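Local coordinates for protein endoglucanase (Acetivibrio cellulolyticus, PDB 5NRM) that binds the type I dockerin of a family 5 enzyme through this cohesin domain of a scaffoldin that, as a whole, probably also hydrolyses cellulose, at residues 39-43 and 44-48; 68-71 and 72-75. All blocks are in the same frame, centred on the assembly; numbering follows the deposited sequence. Where two conformers were deposited one is given.

Contact 1: 39-43 and 44-48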
loop_
_atom_site.group_PDB
_atom_site.type_symbol
_atom_site.label_atom_id
_atom_site.label_comp_id
_atom_site.label_asym_id
_atom_site.label_seq_id
_atom_site.Cartn_x
_atom_site.Cartn_y
_atom_site.Cartn_z
ATOM N N VAL A 39 7.574 0.576 -1.171
ATOM C CA VAL A 39 8.375 1.428 -2.075
ATOM C C VAL A 39 9.735 1.696 -1.464
ATOM O O VAL A 39 9.797 2.154 -0.344
ATOM C CB VAL A 39 7.686 2.766 -2.407
ATOM C CG1 VAL A 39 8.566 3.580 -3.360
ATOM C CG2 VAL A 39 6.305 2.564 -2.964
ATOM N N THR A 40 10.769 1.338 -2.170
ATOM C CA THR A 40 12.152 1.665 -1.819
ATOM C C THR A 40 12.584 2.861 -2.634
ATOM O O THR A 40 12.146 3.068 -3.762
ATOM C CB THR A 40 13.110 0.490 -1.891
ATOM O OG1 THR A 40 13.077 -0.045 -3.189
ATOM C CG2 THR A 40 12.681 -0.548 -0.885
ATOM N N TYR A 41 13.493 3.644 -2.061
ATOM C CA TYR A 41 14.058 4.822 -2.756
ATOM C C TYR A 41 15.493 4.967 -2.368
ATOM O O TYR A 41 15.924 4.580 -1.247
ATOM C CB TYR A 41 13.195 6.054 -2.515
ATOM C CG TYR A 41 13.144 6.476 -1.079
ATOM C CD1 TYR A 41 14.110 7.384 -0.544
ATOM C CD2 TYR A 41 12.169 5.995 -0.217
ATOM C CE1 TYR A 41 14.099 7.720 0.800
ATOM C CE2 TYR A 41 12.156 6.335 1.105
ATOM C CZ TYR A 41 13.106 7.210 1.639
ATOM O OH TYR A 41 13.126 7.542 3.001
ATOM N N ASP A 42 16.229 5.661 -3.216
ATOM C CA ASP A 42 17.679 5.848 -2.937
ATOM C C ASP A 42 17.860 6.973 -1.920
ATOM O O ASP A 42 17.820 8.195 -2.242
ATOM C CB ASP A 42 18.412 6.185 -4.232
ATOM C CG ASP A 42 19.895 6.371 -4.061
ATOM O OD1 ASP A 42 20.359 6.408 -2.901
ATOM O OD2 ASP A 42 20.579 6.466 -5.114
ATOM N N ALA A 43 18.007 6.557 -0.661
ATOM C CA ALA A 43 18.045 7.554 0.423
ATOM C C ALA A 43 19.384 8.264 0.424
ATOM O O ALA A 43 19.493 9.264 1.125
ATOM C CB ALA A 43 17.794 6.916 1.783
ATOM N N THR A 44 20.379 7.862 -0.385
ATOM C CA THR A 44 21.610 8.641 -0.442
ATOM C C THR A 44 21.412 9.912 -1.254
ATOM O O THR A 44 22.231 10.829 -1.134
ATOM C CB THR A 44 22.772 7.851 -1.068
ATOM O OG1 THR A 44 22.613 7.722 -2.496
ATOM C CG2 THR A 44 22.952 6.558 -0.376
ATOM N N LYS A 45 20.324 9.974 -2.018
ATOM C CA LYS A 45 20.023 11.127 -2.851
ATOM C C LYS A 45 18.715 11.852 -2.524
ATOM O O LYS A 45 18.564 12.990 -2.899
ATOM C CB LYS A 45 20.000 10.713 -4.286
ATOM C CG LYS A 45 21.336 10.175 -4.777
ATOM C CD LYS A 45 21.227 9.760 -6.240
ATOM C CE LYS A 45 22.406 8.870 -6.624
ATOM N NZ LYS A 45 22.712 9.078 -8.034
ATOM N N LEU A 46 17.808 11.175 -1.844
ATOM C CA LEU A 46 16.486 11.683 -1.604
ATOM C C LEU A 46 16.188 11.633 -0.126
ATOM O O LEU A 46 16.415 10.600 0.544
ATOM C CB LEU A 46 15.407 10.885 -2.338
ATOM C CG LEU A 46 15.500 10.716 -3.862
ATOM C CD1 LEU A 46 14.469 9.712 -4.316
ATOM C CD2 LEU A 46 15.404 12.062 -4.618
ATOM N N GLU A 47 15.556 12.676 0.328
ATOM C CA GLU A 47 15.023 12.777 1.710
ATOM C C GLU A 47 13.475 12.714 1.588
ATOM O O GLU A 47 12.869 13.611 1.012
ATOM C CB GLU A 47 15.455 14.059 2.367
ATOM C CG GLU A 47 14.871 14.257 3.766
ATOM C CD GLU A 47 14.897 15.737 4.292
ATOM O OE1 GLU A 47 15.066 16.789 3.575
ATOM O OE2 GLU A 47 14.622 15.861 5.529
ATOM N N TYR A 48 12.867 11.636 2.102
ATOM C CA TYR A 48 11.402 11.551 2.134
ATOM C C TYR A 48 10.783 12.513 3.069
ATOM O O TYR A 48 11.179 12.586 4.230
ATOM C CB TYR A 48 10.984 10.142 2.468
ATOM C CG TYR A 48 9.494 9.917 2.506
ATOM C CD1 TYR A 48 8.781 9.813 1.326
ATOM C CD2 TYR A 48 8.813 9.765 3.731
ATOM C CE1 TYR A 48 7.455 9.550 1.322
ATOM C CE2 TYR A 48 7.463 9.514 3.699
ATOM C CZ TYR A 48 6.813 9.353 2.496
ATOM O OH TYR A 48 5.442 9.044 2.598
HETATM O O HOH W 1 14.460 9.707 3.716
#
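Asp42 and Thr44 meet in an Asx turn that is laid over a beta turn from Asp42 to Lys45, and the two turns lead from strand 34-41 into strand 46-53 of the cohesin beta-sandwich. Four hydrogen bonds hold this corner. The carboxylate oxygen OD1 of Asp42 accepts two of them: Thr44 OG1 comes from its syn side at 2.6 Å and Thr44 N from its anti side at 2.9 Å. Both donors approach from the same face of the carboxylate, somewhat out of its plane. Thr44 OG1 sits between its own N and carbonyl carbon (chi1 74°), which lets one residue grip a single oxygen with both hydroxyl and amide. The carbonyl of Asp42 is also used twice. Lys45 N donates to Asp42 O at 3.1 Å, closing the beta turn, and Leu46 N adds a weak bond to the same oxygen.

Electrostatic contact is looser. The aliphatic part of Lys45 runs past the other carboxylate oxygen, with CE 3.4 Å from Asp42 OD2, but its ammonium group is bonded to Lys110 O rather than salt-bridged here.

Apolar packing centres on Tyr41: its CD1 lies 4.1 Å from Leu46 CB, and Phe99 meets the ring from outside the two segments. The ring edge meets the backbone oxygen Leu46 O, near the ring plane. The Tyr41 and Tyr48 side chains cross at about a right angle, Tyr41 CZ at the phenol end lying 3.7 Å from Tyr48 CB. A water 2.6 Å from Tyr41 OH, which is also bonded to Gly72 N, accepts from Tyr48 N at 3.0 Å.

Contact 2: 68-71 and 72-75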
loop_
_atom_site.group_PDB
_atom_site.type_symbol
_atom_site.label_atom_id
_atom_site.label_comp_id
_atom_site.label_asym_id
_atom_site.label_seq_id
_atom_site.Cartn_x
_atom_site.Cartn_y
_atom_site.Cartn_z
ATOM N N LYS A 68 6.789 5.904 6.393
ATOM C CA LYS A 68 8.210 5.608 6.239
ATOM C C LYS A 68 8.610 4.630 7.312
ATOM O O LYS A 68 8.682 4.986 8.511
ATOM C CB LYS A 68 9.042 6.893 6.341
ATOM C CG LYS A 68 10.540 6.597 6.192
ATOM C CD LYS A 68 11.392 7.852 6.364
ATOM C CE LYS A 68 12.847 7.529 6.498
ATOM N NZ LYS A 68 13.476 8.671 7.238
ATOM N N GLU A 69 8.896 3.399 6.925
ATOM C CA GLU A 69 9.270 2.375 7.918
ATOM C C GLU A 69 10.731 2.612 8.385
ATOM O O GLU A 69 11.088 2.491 9.579
ATOM C CB GLU A 69 9.102 0.959 7.364
ATOM C CG GLU A 69 9.633 -0.117 8.295
ATOM C CD GLU A 69 9.392 -1.500 7.732
ATOM O OE1 GLU A 69 8.360 -1.646 7.105
ATOM O OE2 GLU A 69 10.268 -2.385 7.902
ATOM N N SER A 70 11.573 2.955 7.443
ATOM C CA SER A 70 13.031 3.189 7.703
ATOM C C SER A 70 13.568 3.998 6.510
ATOM O O SER A 70 12.889 4.186 5.528
ATOM C CB SER A 70 13.820 1.889 7.884
ATOM O OG SER A 70 13.665 1.030 6.781
ATOM N N ASP A 71 14.817 4.421 6.600
ATOM C CA ASP A 71 15.391 5.267 5.554
ATOM C C ASP A 71 15.386 4.425 4.310
ATOM O O ASP A 71 15.925 3.288 4.309
ATOM C CB ASP A 71 16.836 5.664 5.895
ATOM C CG ASP A 71 16.935 6.679 7.028
ATOM O OD1 ASP A 71 15.929 7.383 7.280
ATOM O OD2 ASP A 71 18.076 6.827 7.597
ATOM N N GLY A 72 14.773 4.952 3.247
ATOM C CA GLY A 72 14.736 4.270 1.970
ATOM C C GLY A 72 13.551 3.283 1.783
ATOM O O GLY A 72 13.568 2.575 0.782
ATOM N N LYS A 73 12.644 3.179 2.755
ATOM C CA LYS A 73 11.605 2.126 2.742
ATOM C C LYS A 73 10.257 2.685 3.220
ATOM O O LYS A 73 10.119 3.065 4.415
ATOM C CB LYS A 73 12.003 0.937 3.595
ATOM C CG LYS A 73 11.008 -0.234 3.457
ATOM C CD LYS A 73 11.372 -1.365 4.411
ATOM C CE LYS A 73 10.422 -2.540 4.237
ATOM N NZ LYS A 73 10.724 -3.619 5.227
ATOM N N LEU A 74 9.291 2.704 2.307
ATOM C CA LEU A 74 7.923 3.121 2.541
ATOM C C LEU A 74 6.983 1.915 2.457
ATOM O O LEU A 74 7.198 1.021 1.633
ATOM C CB LEU A 74 7.478 4.166 1.520
ATOM C CG LEU A 74 8.395 5.361 1.285
ATOM C CD1 LEU A 74 7.885 6.252 0.183
ATOM C CD2 LEU A 74 8.646 6.143 2.596
ATOM N N LYS A 75 5.923 1.983 3.275
ATOM C CA LYS A 75 4.829 1.004 3.227
ATOM C C LYS A 75 3.578 1.756 2.820
ATOM O O LYS A 75 3.317 2.852 3.372
ATOM C CB LYS A 75 4.655 0.351 4.607
ATOM C CG LYS A 75 5.931 -0.173 5.240
ATOM C CD LYS A 75 6.587 -1.300 4.470
ATOM C CE LYS A 75 5.680 -2.499 4.310
ATOM N NZ LYS A 75 6.343 -3.802 4.046
HETATM O O HOH W 2 6.987 -3.872 6.991
#
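Strands 68-70 and 73-75 run antiparallel and close a beta hairpin through a type II turn from Ser70 to Lys73, their axes approaching to 4.6 Å at 139°. The turn is fastened by Lys73 N, which donates to Ser70 O at 3.0 Å. Gly72 has a positive phi (88°), as the third position of a type II turn usually does, with the Asp71 carbonyl oxygen close to where a beta carbon would stand. A classic beta bulge follows at once. Glu69 and Ser70 both face Lys73, whose carbonyl oxygen accepts Glu69 N at 2.8 Å and Ser70 N in a weak bond. Beyond the bulge, Lys68 and Leu74 form a non-hydrogen-bonded pair.

Leu74 makes an apolar contact, its CD2 3.7 Å from Lys68 CA, while Tyr41 and Tyr48 also pack against this leucine. In the conformer described, the extended Lys68 chain reaches on to Asp71, NZ lying 2.8 Å from OD1 in a salt bridge. The bulge turns Glu69 onto the same flank as Lys73, and the two extended chains lie side by side, pointing the same way. They end in a salt bridge, with Lys73 NZ 3.0 Å from Glu69 OE2 and above the carboxylate plane (44° out of it). Lys75 has two modelled conformers. In one, bends at chi2 and chi3 bring CD within 3.2 Å of Glu69 OE1, NZ donates to a water that in turn donates a hydrogen bond to Glu69 OE1, and Thr38 OG1 is a further partner of NZ. Glu69 and Lys75 also pack on Gly61 and Leu60 of the bound dockerin chain, placing this flank at the protein-protein interface. Nearer the turn, Ser70 OG rests 3.6 Å from Lys73 CB.

Overall arrangement
Contacts 1 and 2 follow one another along the chain, on the same side of its centre, with their own centres about 9 Å apart. Strands 34-41 and 73-79 are antiparallel neighbours in the sheet and tie them together: Val39 O lies 2.8 Å from Leu74 N, and Tyr41 N lies 3.0 Å from Gly72 O, both probable hydrogen bonds. The Gly72 turn of contact 2 is thus held by the backbone of Tyr41 from contact 1, whose OH also packs 3.5 Å from Lys68 CE. Their surroundings differ. The dockerin chain packs on Glu69 and Lys75 of contact 2, whereas neither 39-43 nor 44-48 is touched by it.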